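Side-chain contacts in uncharacterized protein MJ1062 (Methanocaldococcus jannaschii, PDB 3EO4), which is of unknown function but probably transfers acyl groups, this chain being the GNAT-type acetyltransferase domain at the C-terminal end of a longer protein: residues V63-L68 against S113-W118; I67-N72 against R76-V81; F101-H106 against N135-K140. All coordinates share one frame; numbering follows the deposited sequence.

Interaction 1 of 3, residues V63-L68 against S113-W118; sequences VDWIIL and SLVLKW
W65 on the strand meets V115 and W118 on the helix, and its indole is gripped from two directions. V115 CG2 comes over one face of the six-membered ring as a CH-pi contact, 4.0 Å from the centroid, with W65 CZ3 its nearest atom. W118 takes the rim: the outer edge of W65 points at the face of W118, giving a T-shaped pair of six-membered rings with planes at 82° and centroids 5.4 Å apart. W65 CH2 lies 3.8 Å from W118 CE3. W118 can present its face because its CG stands anti to the backbone N (chi1 174°), which swings the indole from the helix toward the strand. V63, two residues before W65, adds a smaller touch, V63 CG2 to W118 CH2 at 4.0 Å, while V63 CG1 lies over the face of the W65 ring opposite V115. The W65 indole is thus wedged between two valines, with W118 closing its rim. Behind this first shell, I16 of strand 13-18 also packs on W65, and V115 reaches on to V83 and I93. The backbone of W65 is tied to V81, which fixes the root of the indole. Strand 63-71 and helix 107-121 run in roughly opposing directions, and such an apolar seam, with a helix covering one face of the antiparallel sheet, belongs to the GNAT fold.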
loop_
_atom_site.group_PDB
_atom_site.type_symbol
_atom_site.label_atom_id
_atom_site.label_comp_id
_atom_site.label_asym_id
_atom_site.label_seq_id
_atom_site.Cartn_x
_atom_site.Cartn_y
_atom_site.Cartn_z
ATOM N N VAL A 63 14.311 15.173 -2.044
ATOM C CA VAL A 63 14.663 14.080 -1.173
ATOM C C VAL A 63 13.327 13.481 -0.725
ATOM O O VAL A 63 12.378 14.232 -0.447
ATOM C CB VAL A 63 15.459 14.576 0.043
ATOM C CG1 VAL A 63 15.567 13.470 1.133
ATOM C CG2 VAL A 63 16.837 15.088 -0.370
ATOM N N ASP A 64 13.245 12.148 -0.698
ATOM C CA ASP A 64 12.072 11.459 -0.171
ATOM C C ASP A 64 12.462 10.564 0.988
ATOM O O ASP A 64 13.490 9.875 0.943
ATOM C CB ASP A 64 11.429 10.597 -1.255
ATOM C CG ASP A 64 10.874 11.416 -2.386
ATOM O OD1 ASP A 64 9.646 11.671 -2.383
ATOM O OD2 ASP A 64 11.666 11.803 -3.277
ATOM N N TRP A 65 11.652 10.585 2.035
ATOM C CA TRP A 65 11.882 9.718 3.196
ATOM C C TRP A 65 10.675 8.805 3.388
ATOM O O TRP A 65 9.556 9.133 2.999
ATOM C CB TRP A 65 12.061 10.523 4.484
ATOM C CG TRP A 65 13.256 11.421 4.634
ATOM C CD1 TRP A 65 14.436 11.117 5.281
ATOM C CD2 TRP A 65 13.369 12.809 4.240
ATOM N NE1 TRP A 65 15.276 12.210 5.277
ATOM C CE2 TRP A 65 14.649 13.261 4.655
ATOM C CE3 TRP A 65 12.525 13.702 3.560
ATOM C CZ2 TRP A 65 15.112 14.570 4.404
ATOM C CZ3 TRP A 65 12.983 15.015 3.315
ATOM C CH2 TRP A 65 14.265 15.432 3.735
ATOM N N ILE A 66 10.926 7.650 3.985
ATOM C CA ILE A 66 9.902 6.825 4.568
ATOM C C ILE A 66 9.805 7.229 6.038
ATOM O O ILE A 66 10.829 7.428 6.711
ATOM C CB ILE A 66 10.314 5.317 4.515
ATOM C CG1 ILE A 66 10.623 4.895 3.072
ATOM C CG2 ILE A 66 9.238 4.434 5.087
ATOM C CD1 ILE A 66 9.426 5.090 2.119
ATOM N N ILE A 67 8.576 7.305 6.533
ATOM C CA ILE A 67 8.295 7.580 7.940
ATOM C C ILE A 67 8.150 6.253 8.693
ATOM O O ILE A 67 7.331 5.420 8.335
ATOM C CB ILE A 67 6.990 8.382 8.088
ATOM C CG1 ILE A 67 7.033 9.656 7.217
ATOM C CG2 ILE A 67 6.701 8.653 9.567
ATOM C CD1 ILE A 67 5.679 10.333 7.041
ATOM N N LEU A 68 8.954 6.069 9.725
ATOM C CA LEU A 68 8.928 4.863 10.502
ATOM C C LEU A 68 8.297 5.157 11.842
ATOM O O LEU A 68 8.604 6.163 12.453
ATOM C CB LEU A 68 10.351 4.400 10.721
ATOM C CG LEU A 68 11.078 3.499 9.712
ATOM C CD1 LEU A 68 10.546 3.527 8.298
ATOM C CD2 LEU A 68 12.601 3.733 9.771
ATOM N N SER A 113 8.051 18.456 10.778
ATOM C CA SER A 113 8.982 19.260 11.565
ATOM C C SER A 113 10.419 18.725 11.526
ATOM O O SER A 113 11.372 19.521 11.515
ATOM C CB SER A 113 8.499 19.461 12.989
ATOM O OG SER A 113 8.763 18.291 13.695
ATOM N N LEU A 114 10.578 17.398 11.477
ATOM C CA LEU A 114 11.898 16.796 11.214
ATOM C C LEU A 114 12.526 17.311 9.885
ATOM O O LEU A 114 13.690 17.660 9.833
ATOM C CB LEU A 114 11.830 15.256 11.243
ATOM C CG LEU A 114 11.707 14.525 12.600
ATOM C CD1 LEU A 114 11.489 13.026 12.410
ATOM C CD2 LEU A 114 12.943 14.759 13.493
ATOM N N VAL A 115 11.742 17.357 8.828
ATOM C CA VAL A 115 12.210 17.889 7.538
ATOM C C VAL A 115 12.566 19.389 7.626
ATOM O O VAL A 115 13.616 19.780 7.148
ATOM C CB VAL A 115 11.178 17.612 6.405
ATOM C CG1 VAL A 115 11.571 18.322 5.122
ATOM C CG2 VAL A 115 11.072 16.112 6.148
ATOM N N LEU A 116 11.720 20.201 8.277
ATOM C CA LEU A 116 12.010 21.612 8.494
ATOM C C LEU A 116 13.316 21.861 9.236
ATOM O O LEU A 116 14.048 22.807 8.914
ATOM C CB LEU A 116 10.855 22.341 9.209
ATOM C CG LEU A 116 9.477 22.262 8.534
ATOM C CD1 LEU A 116 8.428 22.832 9.461
ATOM C CD2 LEU A 116 9.410 22.933 7.160
ATOM N N LYS A 117 13.609 21.018 10.223
ATOM C CA LYS A 117 14.847 21.162 10.979
ATOM C C LYS A 117 16.051 20.874 10.070
ATOM O O LYS A 117 17.061 21.571 10.127
ATOM C CB LYS A 117 14.849 20.250 12.211
ATOM C CG LYS A 117 15.875 20.635 13.290
ATOM C CD LYS A 117 15.360 21.841 14.135
ATOM C CE LYS A 117 16.469 22.870 14.471
ATOM N NZ LYS A 117 17.496 22.348 15.410
ATOM N N TRP A 118 15.941 19.846 9.238
ATOM C CA TRP A 118 17.024 19.487 8.331
ATOM C C TRP A 118 17.256 20.620 7.334
ATOM O O TRP A 118 18.384 21.010 7.108
ATOM C CB TRP A 118 16.670 18.203 7.592
ATOM C CG TRP A 118 17.659 17.805 6.515
ATOM C CD1 TRP A 118 18.881 17.235 6.702
ATOM C CD2 TRP A 118 17.495 17.945 5.086
ATOM N NE1 TRP A 118 19.501 17.023 5.485
ATOM C CE2 TRP A 118 18.662 17.433 4.479
ATOM C CE3 TRP A 118 16.493 18.481 4.272
ATOM C CZ2 TRP A 118 18.843 17.418 3.089
ATOM C CZ3 TRP A 118 16.666 18.455 2.894
ATOM C CH2 TRP A 118 17.837 17.934 2.314
#

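Interaction 2 of 3, residues I67-N72 against R76-V81; sequences ILLREN and RKVGSV
L69 and R76 lie side by side and point the same way, with L69 CD2 over one face of the R76 guanidinium, 3.7 Å from R76 NH2. E71 reaches the same group at its edge. There E71 OE2 makes a salt bridge with R76 NH1, a weak bond at 3.3 Å, and the carboxylate is turned 74° from the guanidinium plane, so the two do not pair flat. A water close to the guanidinium plane completes the link, accepting from R76 NH2 and donating to E71 OE2. R76 gets there with CG set between its backbone N and carbonyl carbon (chi1 87°) and the chain extended as far as NE, which is held by E99. With an alanine in its place, E71 and E99 would probably lose their positive partner and L69 CD2 the flat group it lies on.

On the other face, L68 and K77 also run alongside each other, L68 CD1 touching K77 CG at 3.7 Å. Back on the side of L69 and R76, I67 meets V78 at about a right angle, CG2 of I67 lying 3.8 Å from CG2 of V78. The backbones join L69 to R76 in both directions, with L69 N to R76 O at 2.8 Å. Beyond K77, V78 N bonds to I67 O while I67 N bonds to G79 O, so two residues face one, as in a beta bulge. I67 CD1 then slides along the S80 backbone to V81.

This hairpin of strands 63-71 and 74-84 sits between strands 13-18 and 92-97. I107 and S111 of helix 107-121 cover I67, while W49 of the second subunit makes a cation-pi contact with R76.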
loop_
_atom_site.group_PDB
_atom_site.type_symbol
_atom_site.label_atom_id
_atom_site.label_comp_id
_atom_site.label_asym_id
_atom_site.label_seq_id
_atom_site.Cartn_x
_atom_site.Cartn_y
_atom_site.Cartn_z
ATOM N N ILE A 67 8.576 7.305 6.533
ATOM C CA ILE A 67 8.295 7.580 7.940
ATOM C C ILE A 67 8.150 6.253 8.693
ATOM O O ILE A 67 7.331 5.420 8.335
ATOM C CB ILE A 67 6.990 8.382 8.088
ATOM C CG1 ILE A 67 7.033 9.656 7.217
ATOM C CG2 ILE A 67 6.701 8.653 9.567
ATOM C CD1 ILE A 67 5.679 10.333 7.041
ATOM N N LEU A 68 8.954 6.069 9.725
ATOM C CA LEU A 68 8.928 4.863 10.502
ATOM C C LEU A 68 8.297 5.157 11.842
ATOM O O LEU A 68 8.604 6.163 12.453
ATOM C CB LEU A 68 10.351 4.400 10.721
ATOM C CG LEU A 68 11.078 3.499 9.712
ATOM C CD1 LEU A 68 10.546 3.527 8.298
ATOM C CD2 LEU A 68 12.601 3.733 9.771
ATOM N N LEU A 69 7.405 4.291 12.301
ATOM C CA LEU A 69 6.814 4.451 13.613
ATOM C C LEU A 69 7.357 3.324 14.481
ATOM O O LEU A 69 7.269 2.158 14.111
ATOM C CB LEU A 69 5.274 4.432 13.562
ATOM C CG LEU A 69 4.560 4.308 14.924
ATOM C CD1 LEU A 69 4.765 5.526 15.845
ATOM C CD2 LEU A 69 3.091 4.030 14.785
ATOM N N ARG A 70 7.933 3.700 15.620
ATOM C CA ARG A 70 8.435 2.750 16.581
ATOM C C ARG A 70 7.397 2.650 17.678
ATOM O O ARG A 70 7.022 3.644 18.305
ATOM C CB ARG A 70 9.778 3.190 17.177
ATOM C CG ARG A 70 10.364 2.166 18.135
ATOM C CD ARG A 70 11.613 2.678 18.829
ATOM N NE ARG A 70 12.645 3.087 17.870
ATOM C CZ ARG A 70 13.633 2.298 17.441
ATOM N NH1 ARG A 70 13.729 1.040 17.871
ATOM N NH2 ARG A 70 14.528 2.766 16.572
ATOM N N GLU A 71 6.930 1.438 17.898
ATOM C CA GLU A 71 5.862 1.195 18.831
ATOM C C GLU A 71 6.094 -0.177 19.408
ATOM O O GLU A 71 6.399 -1.106 18.667
ATOM C CB GLU A 71 4.584 1.232 18.042
ATOM C CG GLU A 71 3.353 0.933 18.788
ATOM C CD GLU A 71 2.188 1.382 17.949
ATOM O OE1 GLU A 71 2.069 2.618 17.725
ATOM O OE2 GLU A 71 1.437 0.495 17.482
ATOM N N ASN A 72 5.960 -0.291 20.729
ATOM C CA ASN A 72 6.384 -1.499 21.471
ATOM C C ASN A 72 7.819 -1.815 21.100
ATOM O O ASN A 72 8.229 -2.973 21.026
ATOM C CB ASN A 72 5.459 -2.677 21.170
ATOM C CG ASN A 72 4.046 -2.416 21.621
ATOM O OD1 ASN A 72 3.784 -2.364 22.824
ATOM N ND2 ASN A 72 3.131 -2.232 20.674
ATOM N N ARG A 76 7.888 0.119 12.129
ATOM C CA ARG A 76 7.157 -0.206 10.906
ATOM C C ARG A 76 7.030 1.025 10.001
ATOM O O ARG A 76 7.138 2.150 10.480
ATOM C CB ARG A 76 5.774 -0.785 11.245
ATOM C CG ARG A 76 4.643 0.254 11.450
ATOM C CD ARG A 76 3.343 -0.474 11.798
ATOM N NE ARG A 76 2.209 0.404 12.083
ATOM C CZ ARG A 76 1.810 0.695 13.323
ATOM N NH1 ARG A 76 2.466 0.201 14.364
ATOM N NH2 ARG A 76 0.747 1.462 13.530
ATOM N N LYS A 77 6.797 0.801 8.701
ATOM C CA LYS A 77 6.626 1.881 7.696
ATOM C C LYS A 77 5.195 2.381 7.607
ATOM O O LYS A 77 4.276 1.599 7.337
ATOM C CB LYS A 77 7.026 1.375 6.314
ATOM C CG LYS A 77 8.520 1.379 6.033
ATOM C CD LYS A 77 9.182 0.034 6.093
ATOM C CE LYS A 77 8.543 -1.012 5.167
ATOM N NZ LYS A 77 8.619 -0.555 3.777
ATOM N N VAL A 78 4.986 3.686 7.785
ATOM C CA VAL A 78 3.624 4.183 7.938
ATOM C C VAL A 78 3.282 5.305 6.990
ATOM O O VAL A 78 2.112 5.655 6.885
ATOM C CB VAL A 78 3.293 4.659 9.397
ATOM C CG1 VAL A 78 3.422 3.519 10.426
ATOM C CG2 VAL A 78 4.163 5.850 9.791
ATOM N N GLY A 79 4.290 5.907 6.349
ATOM C CA GLY A 79 4.028 6.987 5.400
ATOM C C GLY A 79 5.278 7.444 4.690
ATOM O O GLY A 79 6.337 6.795 4.772
ATOM N N SER A 80 5.164 8.577 3.995
ATOM C CA SER A 80 6.301 9.167 3.342
ATOM C C SER A 80 6.267 10.682 3.459
ATOM O O SER A 80 5.189 11.293 3.393
ATOM C CB SER A 80 6.326 8.774 1.883
ATOM O OG SER A 80 7.507 9.302 1.277
ATOM N N VAL A 81 7.450 11.279 3.609
ATOM C CA VAL A 81 7.594 12.742 3.652
ATOM C C VAL A 81 8.722 13.111 2.698
ATOM O O VAL A 81 9.671 12.330 2.527
ATOM C CB VAL A 81 7.816 13.269 5.108
ATOM C CG1 VAL A 81 9.167 12.835 5.668
ATOM C CG2 VAL A 81 7.597 14.802 5.206
HETATM O O HOH W 1 -0.493 2.032 16.205
#

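Interaction 3 of 3, residues F101-H106 against N135-K140; sequences FLWGKH and NIRSIK. With MES (2-(N-morpholino)-ethanesulfonic acid), chain E.
In W103, chi1 of -66° sets CG beside the backbone N and lays the ring where its CE3 corner meets CD of R137, which arrives on a side chain extended from CG to NE. The two cross at about a right angle. R137 CD lies 3.8 Å from W103 CE3, and W103 CB sits over one face of the guanidinium, whose plane is 51° from that of the indole. Further on, R137 NH2 reaches G104 CA at 3.7 Å. The direct contact is small: one methylene against a ring corner, and the guanidinium beside W103 CB and G104 CA.

A bound MES molecule, probably from the crystallisation liquor, fills out the rest. MES C5 sits 3.6 Å above the centre of the W103 ring, and MES C7 packs on R137 CB at 3.8 Å. At the sulfonate end, G104 N donates to MES O1S at 2.7 Å; at the morpholine end, N135 ND2 donates to MES O1 at 3.1 Å. N135 is also the N-cap of helix 136-144, its OD1 taking from S138 N a weak capping bond that probably helps to orient the amide; S138 OG bonds to the same MES O1.

The loop has its own supports. L102 to K105 form a type II turn, with G104 at positive phi, and K105 NZ bonds to F101 O. W103 NE1 is held by I97 O, which steadies the ring under the morpholine.

G104 N thus holds the sulfonate, and G108 N is also hydrogen-bonded to MES. This is consistent with backbone N-H groups near the start of helix 107-121 receiving an anion, as the acetyl-CoA pyrophosphate is received in GNAT enzymes, the sulfonate perhaps mimicking a phosphate.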
loop_
_atom_site.group_PDB
_atom_site.type_symbol
_atom_site.label_atom_id
_atom_site.label_comp_id
_atom_site.label_asym_id
_atom_site.label_seq_id
_atom_site.Cartn_x
_atom_site.Cartn_y
_atom_site.Cartn_z
ATOM N N PHE A 101 -5.862 4.787 10.275
ATOM C CA PHE A 101 -6.317 4.982 11.653
ATOM C C PHE A 101 -5.195 5.533 12.542
ATOM O O PHE A 101 -5.252 5.425 13.763
ATOM C CB PHE A 101 -6.933 3.693 12.202
ATOM C CG PHE A 101 -8.265 3.357 11.585
ATOM C CD1 PHE A 101 -9.445 3.956 12.061
ATOM C CD2 PHE A 101 -8.356 2.456 10.526
ATOM C CE1 PHE A 101 -10.704 3.647 11.494
ATOM C CE2 PHE A 101 -9.609 2.143 9.951
ATOM C CZ PHE A 101 -10.783 2.738 10.441
ATOM N N LEU A 102 -4.189 6.104 11.890
ATOM C CA LEU A 102 -3.107 6.858 12.517
ATOM C C LEU A 102 -3.321 8.355 12.334
ATOM O O LEU A 102 -2.857 9.154 13.150
ATOM C CB LEU A 102 -1.761 6.522 11.861
ATOM C CG LEU A 102 -1.135 5.164 12.168
ATOM C CD1 LEU A 102 0.294 5.090 11.584
ATOM C CD2 LEU A 102 -1.122 4.901 13.638
ATOM N N TRP A 103 -3.988 8.722 11.234
ATOM C CA TRP A 103 -4.386 10.098 10.969
ATOM C C TRP A 103 -4.955 10.737 12.222
ATOM O O TRP A 103 -5.661 10.091 12.991
ATOM C CB TRP A 103 -5.405 10.174 9.814
ATOM C CG TRP A 103 -4.858 9.756 8.447
ATOM C CD1 TRP A 103 -3.681 9.133 8.194
ATOM C CD2 TRP A 103 -5.530 9.881 7.172
ATOM N NE1 TRP A 103 -3.540 8.912 6.833
ATOM C CE2 TRP A 103 -4.664 9.354 6.188
ATOM C CE3 TRP A 103 -6.764 10.429 6.768
ATOM C CZ2 TRP A 103 -4.993 9.340 4.819
ATOM C CZ3 TRP A 103 -7.090 10.412 5.405
ATOM C CH2 TRP A 103 -6.210 9.861 4.449
ATOM N N GLY A 104 -4.605 12.001 12.432
ATOM C CA GLY A 104 -5.035 12.747 13.611
ATOM C C GLY A 104 -4.254 12.406 14.875
ATOM O O GLY A 104 -4.739 12.661 15.967
ATOM N N LYS A 105 -3.045 11.851 14.743
ATOM C CA LYS A 105 -2.193 11.540 15.921
ATOM C C LYS A 105 -0.802 12.191 15.917
ATOM O O LYS A 105 0.101 11.757 16.658
ATOM C CB LYS A 105 -2.087 10.032 16.141
ATOM C CG LYS A 105 -3.377 9.449 16.681
ATOM C CD LYS A 105 -3.427 7.943 16.506
ATOM C CE LYS A 105 -4.613 7.374 17.274
ATOM N NZ LYS A 105 -4.964 6.019 16.781
ATOM N N HIS A 106 -0.659 13.236 15.093
ATOM C CA HIS A 106 0.525 14.097 15.047
ATOM C C HIS A 106 1.734 13.496 14.345
ATOM O O HIS A 106 2.802 14.100 14.326
ATOM C CB HIS A 106 0.943 14.547 16.451
ATOM C CG HIS A 106 -0.036 15.455 17.120
ATOM N ND1 HIS A 106 -1.392 15.210 17.132
ATOM C CD2 HIS A 106 0.148 16.587 17.840
ATOM C CE1 HIS A 106 -2.004 16.156 17.822
ATOM N NE2 HIS A 106 -1.092 17.006 18.260
ATOM N N ASN A 135 -8.542 19.083 1.629
ATOM C CA ASN A 135 -7.647 18.352 2.501
ATOM C C ASN A 135 -7.534 19.024 3.872
ATOM O O ASN A 135 -6.508 19.652 4.179
ATOM C CB ASN A 135 -6.292 18.164 1.840
ATOM C CG ASN A 135 -5.456 17.083 2.517
ATOM O OD1 ASN A 135 -5.806 16.588 3.589
ATOM N ND2 ASN A 135 -4.345 16.706 1.878
ATOM N N ILE A 136 -8.594 18.892 4.679
ATOM C CA ILE A 136 -8.664 19.558 5.983
ATOM C C ILE A 136 -7.598 19.124 7.008
ATOM O O ILE A 136 -7.121 19.952 7.788
ATOM C CB ILE A 136 -10.129 19.663 6.588
ATOM C CG1 ILE A 136 -10.127 19.628 8.124
ATOM C CG2 ILE A 136 -11.095 18.632 6.008
ATOM C CD1 ILE A 136 -9.981 20.984 8.725
ATOM N N ARG A 137 -7.200 17.857 6.979
ATOM C CA ARG A 137 -6.207 17.343 7.931
ATOM C C ARG A 137 -4.830 17.904 7.604
ATOM O O ARG A 137 -4.036 18.223 8.499
ATOM C CB ARG A 137 -6.190 15.806 7.946
ATOM C CG ARG A 137 -7.425 15.229 8.667
ATOM C CD ARG A 137 -7.544 13.735 8.499
ATOM N NE ARG A 137 -8.698 13.166 9.196
ATOM C CZ ARG A 137 -8.802 12.993 10.522
ATOM N NH1 ARG A 137 -9.901 12.447 11.034
ATOM N NH2 ARG A 137 -7.830 13.366 11.346
ATOM N N SER A 138 -4.578 18.077 6.312
ATOM C CA SER A 138 -3.285 18.559 5.910
ATOM C C SER A 138 -3.161 20.058 6.193
ATOM O O SER A 138 -2.141 20.524 6.696
ATOM C CB SER A 138 -3.010 18.199 4.457
ATOM O OG SER A 138 -1.931 18.964 3.976
ATOM N N ILE A 139 -4.225 20.798 5.933
ATOM C CA ILE A 139 -4.282 22.204 6.327
ATOM C C ILE A 139 -4.012 22.374 7.835
ATOM O O ILE A 139 -3.218 23.220 8.225
ATOM C CB ILE A 139 -5.626 22.857 5.887
ATOM C CG1 ILE A 139 -5.679 22.917 4.342
ATOM C CG2 ILE A 139 -5.840 24.247 6.571
ATOM C CD1 ILE A 139 -7.043 23.289 3.745
ATOM N N LYS A 140 -4.656 21.561 8.674
ATOM C CA LYS A 140 -4.436 21.623 10.124
ATOM C C LYS A 140 -3.016 21.273 10.521
ATOM O O LYS A 140 -2.443 21.900 11.407
ATOM C CB LYS A 140 -5.379 20.672 10.838
ATOM C CG LYS A 140 -6.765 21.198 10.832
ATOM C CD LYS A 140 -7.708 20.233 11.479
ATOM C CE LYS A 140 -9.051 20.910 11.724
ATOM N NZ LYS A 140 -9.717 20.202 12.838
HETATM O O1 MES E . -3.183 14.150 3.295
HETATM C C2 MES E . -1.892 13.811 3.819
HETATM C C3 MES E . -1.748 14.153 5.311
HETATM N N4 MES E . -2.913 13.610 6.014
HETATM C C5 MES E . -3.971 12.900 5.295
HETATM C C6 MES E . -4.328 13.714 4.059
HETATM C C7 MES E . -3.051 13.797 7.458
HETATM C C8 MES E . -1.873 13.132 8.188
HETATM S S MES E . -2.019 13.460 9.816
HETATM O O1S MES E . -3.352 12.958 10.211
HETATM O O2S MES E . -0.978 12.814 10.661
HETATM O O3S MES E . -1.975 14.918 10.042
#

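Strand 63-71 opens both of the first two contacts. Interaction 2 closes the tight hairpin with strand 74-84 and falls within the longer span of interaction 1, which shares I67 and L68 with it and shuts its loop only at helix 107-121. Interaction 3 begins in the loop just ahead of that helix and ends on helix 136-144, so it crosses interaction 1 and follows interaction 2 in series. V78 of interaction 2 touches L102 of interaction 3, whereas interactions 1 and 3 have centres about 17 Å apart and do not meet. Interaction 1 thus joins sheet to helix 107-121, interaction 2 strand to strand, and interaction 3 loop to helix 136-144.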